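Local coordinates for protein pyocin S8 (Pseudomonas aeruginosa, PDB 6W0V) that is a DNase-type bacteriocin whose H-N-H nuclease domain, bound here to its cognate immunity protein, probably cleaves the DNA of target cells, at residues Asp47-Phe52 / Asp76-Phe81; Asp92-His97 / Val116-Met121; His98-Ser103 / Ile111-Val116. The protein carries 1 engineered substitution. All blocks are in the same frame, centred on the assembly; numbering follows the deposited sequence.

Interactions 2 and 3 are two halves of one hairpin: they share strand 114-117, their centres lie about 12 Å apart, and His97 N to Arg115 O (2.6 Å) continues the backbone bonding from one to the other. The hairpin supplies His97, His98 and Asn113, which with His122 of helix 119-122 correspond, by family resemblance, to the H-N-H site of colicin-type DNases. Interaction 1 joins helix 45-57 to the segment 76-81. Its centre is about 13 Å from that of interaction 2, to which Pro80 O connects through Tyr94 N at 2.8 Å. Helix 45-57 also reaches interaction 3, about 16 Å away between centres, where Phe48 CZ meets Leu114 CD1 at 3.3 Å.

Interaction 1 of 3, residues Asp47-Phe52 / Asp76-Phe81; sequences DFREQF and DGLSPF
Helix 45-57 passes so close to the turn after helix 68-75 that the CA atoms of Glu50 and Gly77 are 3.5 Å apart. That turn is a Schellman motif: Gly77, with phi at 82°, is the first residue to leave the helical conformation. Having no side chain, it lets the two backbones touch directly, and CA-H...O contacts run both ways, from Glu50 CA to Gly77 O and from Gly77 CA to Glu50 O.

Arg49 adds the polar grip. Its CG is anti to the backbone N, and bends at chi2 and chi3 fold the chain over so that NH2 donates to Gly77 O at 2.7 Å. The acceptor lies in the guanidinium plane, whereas the donor stands 36° above the carbonyl plane, not on a lone pair of Gly77 O. The bent chain also brings Arg49 CD to 3.4 Å from Ser79 OG, a hydroxyl hydrogen-bonded to Glu27 of the immunity protein. Asp76 and Ser79 both bond that chain, so the segment 76-81 joins the helix to the toxin-immunity interface. Glu50 extends beyond CG to a salt bridge with Arg46 through OE2, while OE1 accepts from a water at 2.8 Å that weakly reaches Asp76 O.

Interaction 2 of 3, residues Asp92-His97 / Val116-Met121; sequences DKYAIH and VMTPKM. Engineered in segment 92-97: Ala95 (natural residue Glu).
The beta-hairpin and the start of the following helix in the beta-beta-alpha-metal (His-Me finger) motif meet in this contact. Its antiparallel register is fixed by the hydrogen-bonded pair Ala95-Met117: Ala95 N donates to Met117 O at 2.7 Å, nearly along the C=O axis (170°), and Met117 N returns a bond to Ala95 O at 2.8 Å, in the carbonyl plane. Ala95 is an engineered residue, Glu in the natural sequence.

Ala95, His97 and Met117 project from one side of the hairpin. His97 CG is anti to its backbone N (chi1 174°), which places the ring obliquely across the extended Met117 chain: Met117 SD is 3.7 Å from His97 CG and Met117 CE 3.6 Å from His97 CD2. The His122 ring meets that of His97 at about 70°. On the other side, Tyr94 crosses Val116 at about a right angle, CB to CG1 3.8 Å, and its CE1 lies 3.7 Å from Thr118 CG2.

Thr118 is the N-cap of helix 119-122; its OG1 accepts from Met121 N and also bonds Glu86. Pro119 CG abuts Lys93 O at 3.1 Å.

Met117 SD and CE lie obliquely against CG and CD2 of the His97 ring, which should limit its rotation, and the proximity of His97 to His122 is consistent with the paired metal-binding histidines of related DNases.

Interaction 3 of 3, residues His98-Ser103 / Ile111-Val116; sequences HVVQIS and IDNLRV
This contact is a set of polar bonds around Asn113 at the far end of the hairpin, where the loop after strand 95-98 folds back onto the entry to strand 114-117. The strands finish pairing at His98 and Leu114, a non-hydrogen-bonded antiparallel pair with CA atoms 4.8 Å apart. Beyond it, Asn113 takes over.

Its backbone O accepts from Val99 N at 2.7 Å, in the carbonyl plane. With CG anti to the backbone N (chi1 -168°), the side-chain amide reaches across to Val100 and grips it twice: OD1 accepts from Val100 N at 2.7 Å on a lone pair, and ND2 donates to Val100 O at 2.8 Å. The second bond is almost straight, 176° at the hydrogen, and Val100 O lies in the amide plane. ND2 also bonds Ala107 O, so the carbonyl oxygen and the NH2 group of this buried amide both have partners, which settles its orientation.

Residues of both segments frame His98. Leu114 CD2 lies over one ring face, 3.3 Å from His98 CD2; Ile102 CD1 covers the other, 3.2 Å above the plane and offset toward the rim; and Asn113 ND2 stands at the ring edge. NE2 bonds the carbonyl of Val108, so it acts as the donor; if the ring is neutral, ND1 would be the basic nitrogen.

A histidine held this way, beside an asparagine that fastens the intervening loop, is typical of the H-N-H motif, in which the equivalent histidine of related nucleases serves as general base.

Interaction 1 of 3, residues Asp47-Phe52 / Asp76-Phe81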
# COMPACT_ATOMS: atom_id res chain seq x y z
N ASP A 47 -4.69 14.75 -0.31
CA ASP A 47 -6.10 14.66 0.13
C ASP A 47 -6.85 13.73 -0.82
O ASP A 47 -7.54 12.81 -0.40
CB ASP A 47 -6.70 16.05 0.15
CG ASP A 47 -8.14 16.08 0.59
OD1 ASP A 47 -8.58 15.13 1.23
OD2 ASP A 47 -8.78 17.07 0.29
N PHE A 48 -6.65 13.92 -2.11
CA PHE A 48 -7.31 13.08 -3.11
C PHE A 48 -6.86 11.64 -2.93
O PHE A 48 -7.68 10.74 -2.94
CB PHE A 48 -6.96 13.56 -4.51
CG PHE A 48 -7.57 12.70 -5.57
CD1 PHE A 48 -8.84 12.95 -6.05
CD2 PHE A 48 -6.87 11.62 -6.08
CE1 PHE A 48 -9.41 12.14 -7.02
CE2 PHE A 48 -7.44 10.81 -7.05
CZ PHE A 48 -8.69 11.08 -7.53
N ARG A 49 -5.55 11.45 -2.84
CA ARG A 49 -4.99 10.10 -2.73
C ARG A 49 -5.60 9.44 -1.50
O ARG A 49 -5.95 8.26 -1.56
CB ARG A 49 -3.47 10.15 -2.66
CG ARG A 49 -2.85 8.78 -2.46
CD ARG A 49 -2.59 8.54 -1.01
NE ARG A 49 -1.49 9.38 -0.59
CZ ARG A 49 -1.16 9.58 0.68
NH1 ARG A 49 -0.14 10.36 0.99
NH2 ARG A 49 -1.87 8.99 1.63
N GLU A 50 -5.66 10.17 -0.40
CA GLU A 50 -6.21 9.60 0.85
C GLU A 50 -7.67 9.22 0.63
O GLU A 50 -8.08 8.13 0.95
CB GLU A 50 -6.11 10.59 1.99
CG GLU A 50 -4.70 10.72 2.47
CD GLU A 50 -4.59 11.63 3.68
OE1 GLU A 50 -5.64 12.13 4.13
OE2 GLU A 50 -3.47 11.82 4.15
N GLN A 51 -8.46 10.13 0.09
CA GLN A 51 -9.90 9.85 -0.04
C GLN A 51 -10.07 8.70 -1.03
O GLN A 51 -10.98 7.92 -0.87
CB GLN A 51 -10.62 11.11 -0.48
CG GLN A 51 -10.57 12.17 0.60
CD GLN A 51 -11.56 13.26 0.32
OE1 GLN A 51 -12.66 12.99 -0.16
NE2 GLN A 51 -11.16 14.49 0.58
N PHE A 52 -9.19 8.64 -2.01
CA PHE A 52 -9.18 7.57 -3.02
C PHE A 52 -9.04 6.23 -2.30
O PHE A 52 -9.89 5.34 -2.42
CB PHE A 52 -8.03 7.85 -3.98
CG PHE A 52 -7.84 6.82 -5.04
CD1 PHE A 52 -7.22 5.62 -4.76
CD2 PHE A 52 -8.29 7.06 -6.33
CE1 PHE A 52 -7.03 4.69 -5.76
CE2 PHE A 52 -8.10 6.13 -7.33
CZ PHE A 52 -7.47 4.94 -7.03
N ASP A 76 -6.90 4.65 6.44
CA ASP A 76 -6.20 5.87 6.89
C ASP A 76 -5.83 6.72 5.68
O ASP A 76 -5.18 7.75 5.88
CB ASP A 76 -4.91 5.54 7.64
CG ASP A 76 -5.13 4.89 8.98
OD1 ASP A 76 -6.24 5.04 9.53
OD2 ASP A 76 -4.18 4.24 9.45
N GLY A 77 -6.21 6.28 4.48
CA GLY A 77 -5.92 6.99 3.23
C GLY A 77 -4.52 6.71 2.74
O GLY A 77 -4.05 7.42 1.87
N LEU A 78 -3.86 5.69 3.28
CA LEU A 78 -2.47 5.37 2.89
C LEU A 78 -2.48 4.40 1.72
O LEU A 78 -3.27 3.45 1.71
CB LEU A 78 -1.75 4.74 4.07
CG LEU A 78 -1.83 5.54 5.36
CD1 LEU A 78 -1.14 4.79 6.48
CD2 LEU A 78 -1.24 6.92 5.19
N SER A 79 -1.63 4.68 0.75
CA SER A 79 -1.48 3.86 -0.46
C SER A 79 -1.08 2.47 -0.02
O SER A 79 -0.17 2.31 0.77
CB SER A 79 -0.48 4.43 -1.38
OG SER A 79 -0.81 5.77 -1.65
N PRO A 80 -1.78 1.44 -0.52
CA PRO A 80 -1.39 0.08 -0.21
C PRO A 80 -0.03 -0.21 -0.83
O PRO A 80 0.31 0.24 -1.90
CB PRO A 80 -2.49 -0.79 -0.80
CG PRO A 80 -3.09 0.07 -1.89
CD PRO A 80 -2.93 1.50 -1.42
N PHE A 81 0.75 -1.01 -0.12
CA PHE A 81 1.98 -1.57 -0.67
C PHE A 81 1.62 -2.54 -1.77
O PHE A 81 0.63 -3.29 -1.64
CB PHE A 81 2.72 -2.32 0.42
CG PHE A 81 3.44 -1.41 1.37
CD1 PHE A 81 2.76 -0.77 2.38
CD2 PHE A 81 4.79 -1.17 1.21
CE1 PHE A 81 3.42 0.09 3.23
CE2 PHE A 81 5.45 -0.31 2.06
CZ PHE A 81 4.77 0.32 3.07
O HOH W 1 -7.32 10.13 5.18

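Interaction 2 of 3, residues Asp92-His97 / Val116-Met121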
# COMPACT_ATOMS: atom_id res chain seq x y z
N ASP A 92 7.12 1.65 -3.33
CA ASP A 92 6.59 0.33 -2.92
C ASP A 92 5.08 0.36 -2.79
O ASP A 92 4.50 -0.67 -2.43
CB ASP A 92 7.23 -0.09 -1.60
CG ASP A 92 7.18 0.99 -0.54
OD1 ASP A 92 6.39 1.93 -0.70
OD2 ASP A 92 7.95 0.89 0.43
N LYS A 93 4.45 1.49 -3.10
CA LYS A 93 2.99 1.66 -2.97
C LYS A 93 2.38 1.63 -4.36
O LYS A 93 3.05 2.06 -5.32
CB LYS A 93 2.61 3.03 -2.41
CG LYS A 93 3.38 3.48 -1.20
CD LYS A 93 3.23 2.51 -0.08
CE LYS A 93 3.74 3.09 1.21
NZ LYS A 93 5.15 3.51 1.10
N TYR A 94 1.14 1.20 -4.44
CA TYR A 94 0.34 1.43 -5.66
C TYR A 94 0.36 2.92 -5.94
O TYR A 94 0.11 3.72 -5.04
CB TYR A 94 -1.07 0.88 -5.48
CG TYR A 94 -1.07 -0.60 -5.66
CD1 TYR A 94 -0.93 -1.15 -6.92
CD2 TYR A 94 -1.12 -1.44 -4.57
CE1 TYR A 94 -0.91 -2.51 -7.11
CE2 TYR A 94 -1.11 -2.81 -4.74
CZ TYR A 94 -1.00 -3.35 -6.01
OH TYR A 94 -0.98 -4.69 -6.20
N ALA A 95 0.74 3.24 -7.16
CA ALA A 95 0.87 4.63 -7.63
C ALA A 95 -0.42 4.98 -8.35
O ALA A 95 -0.95 4.15 -9.07
CB ALA A 95 2.07 4.76 -8.52
N ILE A 96 -0.93 6.17 -8.07
CA ILE A 96 -2.00 6.75 -8.92
C ILE A 96 -1.28 7.59 -9.95
O ILE A 96 -0.68 8.59 -9.56
CB ILE A 96 -2.98 7.54 -8.07
CG1 ILE A 96 -3.59 6.68 -6.96
CG2 ILE A 96 -4.04 8.16 -8.96
CD1 ILE A 96 -4.33 7.47 -5.92
N HIS A 97 -1.29 7.13 -11.20
CA HIS A 97 -0.52 7.73 -12.30
C HIS A 97 -1.44 8.67 -13.07
O HIS A 97 -2.58 8.29 -13.34
CB HIS A 97 0.03 6.64 -13.22
CG HIS A 97 0.69 7.20 -14.42
ND1 HIS A 97 1.83 7.99 -14.33
CD2 HIS A 97 0.38 7.11 -15.73
CE1 HIS A 97 2.20 8.34 -15.54
NE2 HIS A 97 1.33 7.82 -16.41
N VAL A 116 -4.09 3.27 -11.79
CA VAL A 116 -3.30 2.73 -10.67
C VAL A 116 -2.28 1.77 -11.27
O VAL A 116 -2.61 0.98 -12.15
CB VAL A 116 -4.19 2.11 -9.60
CG1 VAL A 116 -3.34 1.50 -8.50
CG2 VAL A 116 -5.12 3.17 -9.05
N MET A 117 -1.04 1.94 -10.84
CA MET A 117 0.11 1.20 -11.37
C MET A 117 0.94 0.74 -10.19
O MET A 117 0.98 1.43 -9.18
CB MET A 117 0.98 2.10 -12.24
CG MET A 117 0.24 2.66 -13.41
SD MET A 117 1.41 3.55 -14.39
CE MET A 117 0.56 3.55 -15.96
N THR A 118 1.62 -0.37 -10.35
CA THR A 118 2.71 -0.71 -9.43
C THR A 118 3.86 0.23 -9.73
O THR A 118 3.97 0.75 -10.84
CB THR A 118 3.12 -2.16 -9.60
OG1 THR A 118 3.61 -2.26 -10.94
CG2 THR A 118 1.96 -3.09 -9.34
N PRO A 119 4.74 0.48 -8.75
CA PRO A 119 5.94 1.28 -9.00
C PRO A 119 6.72 0.75 -10.21
O PRO A 119 7.22 1.55 -10.97
CB PRO A 119 6.73 1.09 -7.71
CG PRO A 119 5.64 0.96 -6.67
CD PRO A 119 4.58 0.12 -7.34
N LYS A 120 6.82 -0.57 -10.33
CA LYS A 120 7.57 -1.23 -11.42
C LYS A 120 7.02 -0.75 -12.76
O LYS A 120 7.82 -0.40 -13.64
CB LYS A 120 7.47 -2.75 -11.31
CG LYS A 120 8.28 -3.52 -12.33
CD LYS A 120 8.01 -5.00 -12.30
CE LYS A 120 8.41 -5.71 -13.57
NZ LYS A 120 7.74 -5.15 -14.76
N MET A 121 5.70 -0.72 -12.90
CA MET A 121 5.05 -0.24 -14.14
C MET A 121 5.18 1.28 -14.20
O MET A 121 5.51 1.80 -15.27
CB MET A 121 3.58 -0.64 -14.20
CG MET A 121 3.36 -2.08 -14.61
SD MET A 121 4.48 -2.61 -15.95
CE MET A 121 4.19 -1.33 -17.17

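Interaction 3 of 3, residues His98-Ser103 / Ile111-Val116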
# COMPACT_ATOMS: atom_id res chain seq x y z
N HIS A 98 -0.93 9.85 -13.38
CA HIS A 98 -1.60 10.80 -14.29
C HIS A 98 -1.20 10.43 -15.71
O HIS A 98 -0.02 10.60 -16.05
CB HIS A 98 -1.21 12.22 -13.92
CG HIS A 98 -1.85 12.61 -12.65
ND1 HIS A 98 -1.24 12.46 -11.44
CD2 HIS A 98 -3.08 13.12 -12.41
CE1 HIS A 98 -2.05 12.90 -10.49
NE2 HIS A 98 -3.18 13.31 -11.07
N VAL A 99 -2.16 9.90 -16.48
CA VAL A 99 -1.91 9.36 -17.84
C VAL A 99 -1.35 10.49 -18.70
O VAL A 99 -0.29 10.31 -19.32
CB VAL A 99 -3.18 8.75 -18.46
CG1 VAL A 99 -2.96 8.35 -19.90
CG2 VAL A 99 -3.66 7.57 -17.64
N VAL A 100 -2.07 11.61 -18.72
CA VAL A 100 -1.52 12.89 -19.25
C VAL A 100 -0.83 13.55 -18.07
O VAL A 100 -1.51 13.83 -17.06
CB VAL A 100 -2.60 13.79 -19.86
CG1 VAL A 100 -2.02 15.13 -20.30
CG2 VAL A 100 -3.32 13.11 -21.02
N GLN A 101 0.47 13.77 -18.18
CA GLN A 101 1.28 14.33 -17.09
C GLN A 101 0.77 15.73 -16.77
O GLN A 101 0.41 16.48 -17.70
CB GLN A 101 2.75 14.29 -17.48
CG GLN A 101 3.25 12.86 -17.68
CD GLN A 101 4.66 12.81 -18.20
OE1 GLN A 101 5.37 13.82 -18.22
NE2 GLN A 101 5.09 11.63 -18.62
N ILE A 102 0.75 16.07 -15.48
CA ILE A 102 0.31 17.41 -15.00
C ILE A 102 1.14 18.47 -15.71
O ILE A 102 0.56 19.46 -16.15
CB ILE A 102 0.44 17.49 -13.47
CG1 ILE A 102 -0.29 16.32 -12.81
CG2 ILE A 102 -0.05 18.84 -12.96
CD1 ILE A 102 -1.45 15.81 -13.62
N SER A 103 2.45 18.23 -15.85
CA SER A 103 3.43 19.12 -16.52
C SER A 103 3.03 19.35 -17.99
O SER A 103 3.47 20.37 -18.55
CB SER A 103 4.82 18.55 -16.43
OG SER A 103 4.92 17.35 -17.18
N ILE A 111 -10.29 11.96 -12.72
CA ILE A 111 -10.26 10.52 -12.40
C ILE A 111 -9.98 9.73 -13.67
O ILE A 111 -9.31 8.72 -13.60
CB ILE A 111 -11.58 10.14 -11.72
CG1 ILE A 111 -11.72 10.89 -10.40
CG2 ILE A 111 -11.68 8.64 -11.54
CD1 ILE A 111 -13.13 11.00 -9.92
N ASP A 112 -10.45 10.20 -14.82
CA ASP A 112 -10.25 9.47 -16.09
C ASP A 112 -8.82 9.67 -16.57
O ASP A 112 -8.41 8.96 -17.50
CB ASP A 112 -11.29 9.89 -17.12
CG ASP A 112 -12.69 9.55 -16.63
OD1 ASP A 112 -12.85 8.44 -16.11
OD2 ASP A 112 -13.57 10.39 -16.76
N ASN A 113 -8.08 10.58 -15.94
CA ASN A 113 -6.64 10.79 -16.23
C ASN A 113 -5.79 9.93 -15.30
O ASN A 113 -4.56 10.06 -15.33
CB ASN A 113 -6.25 12.25 -16.10
CG ASN A 113 -4.88 12.51 -16.68
OD1 ASN A 113 -4.51 11.91 -17.69
ND2 ASN A 113 -4.11 13.36 -16.03
N LEU A 114 -6.43 9.10 -14.47
CA LEU A 114 -5.69 8.34 -13.45
C LEU A 114 -5.67 6.87 -13.82
O LEU A 114 -6.69 6.33 -14.25
CB LEU A 114 -6.32 8.53 -12.08
CG LEU A 114 -6.50 9.99 -11.67
CD1 LEU A 114 -7.15 10.06 -10.31
CD2 LEU A 114 -5.18 10.74 -11.69
N ARG A 115 -4.53 6.26 -13.57
CA ARG A 115 -4.38 4.80 -13.64
C ARG A 115 -3.70 4.39 -12.36
O ARG A 115 -2.79 5.09 -11.94
CB ARG A 115 -3.49 4.39 -14.81
CG ARG A 115 -4.02 4.86 -16.14
CD ARG A 115 -5.38 4.28 -16.37
NE ARG A 115 -5.34 2.89 -16.78
CZ ARG A 115 -6.25 2.36 -17.59
NH1 ARG A 115 -6.21 1.09 -17.93
NH2 ARG A 115 -7.21 3.13 -18.07
N VAL A 116 -4.09 3.27 -11.79
CA VAL A 116 -3.30 2.73 -10.67
C VAL A 116 -2.28 1.77 -11.27
O VAL A 116 -2.61 0.98 -12.15
CB VAL A 116 -4.19 2.11 -9.60
CG1 VAL A 116 -3.34 1.50 -8.50
CG2 VAL A 116 -5.12 3.17 -9.05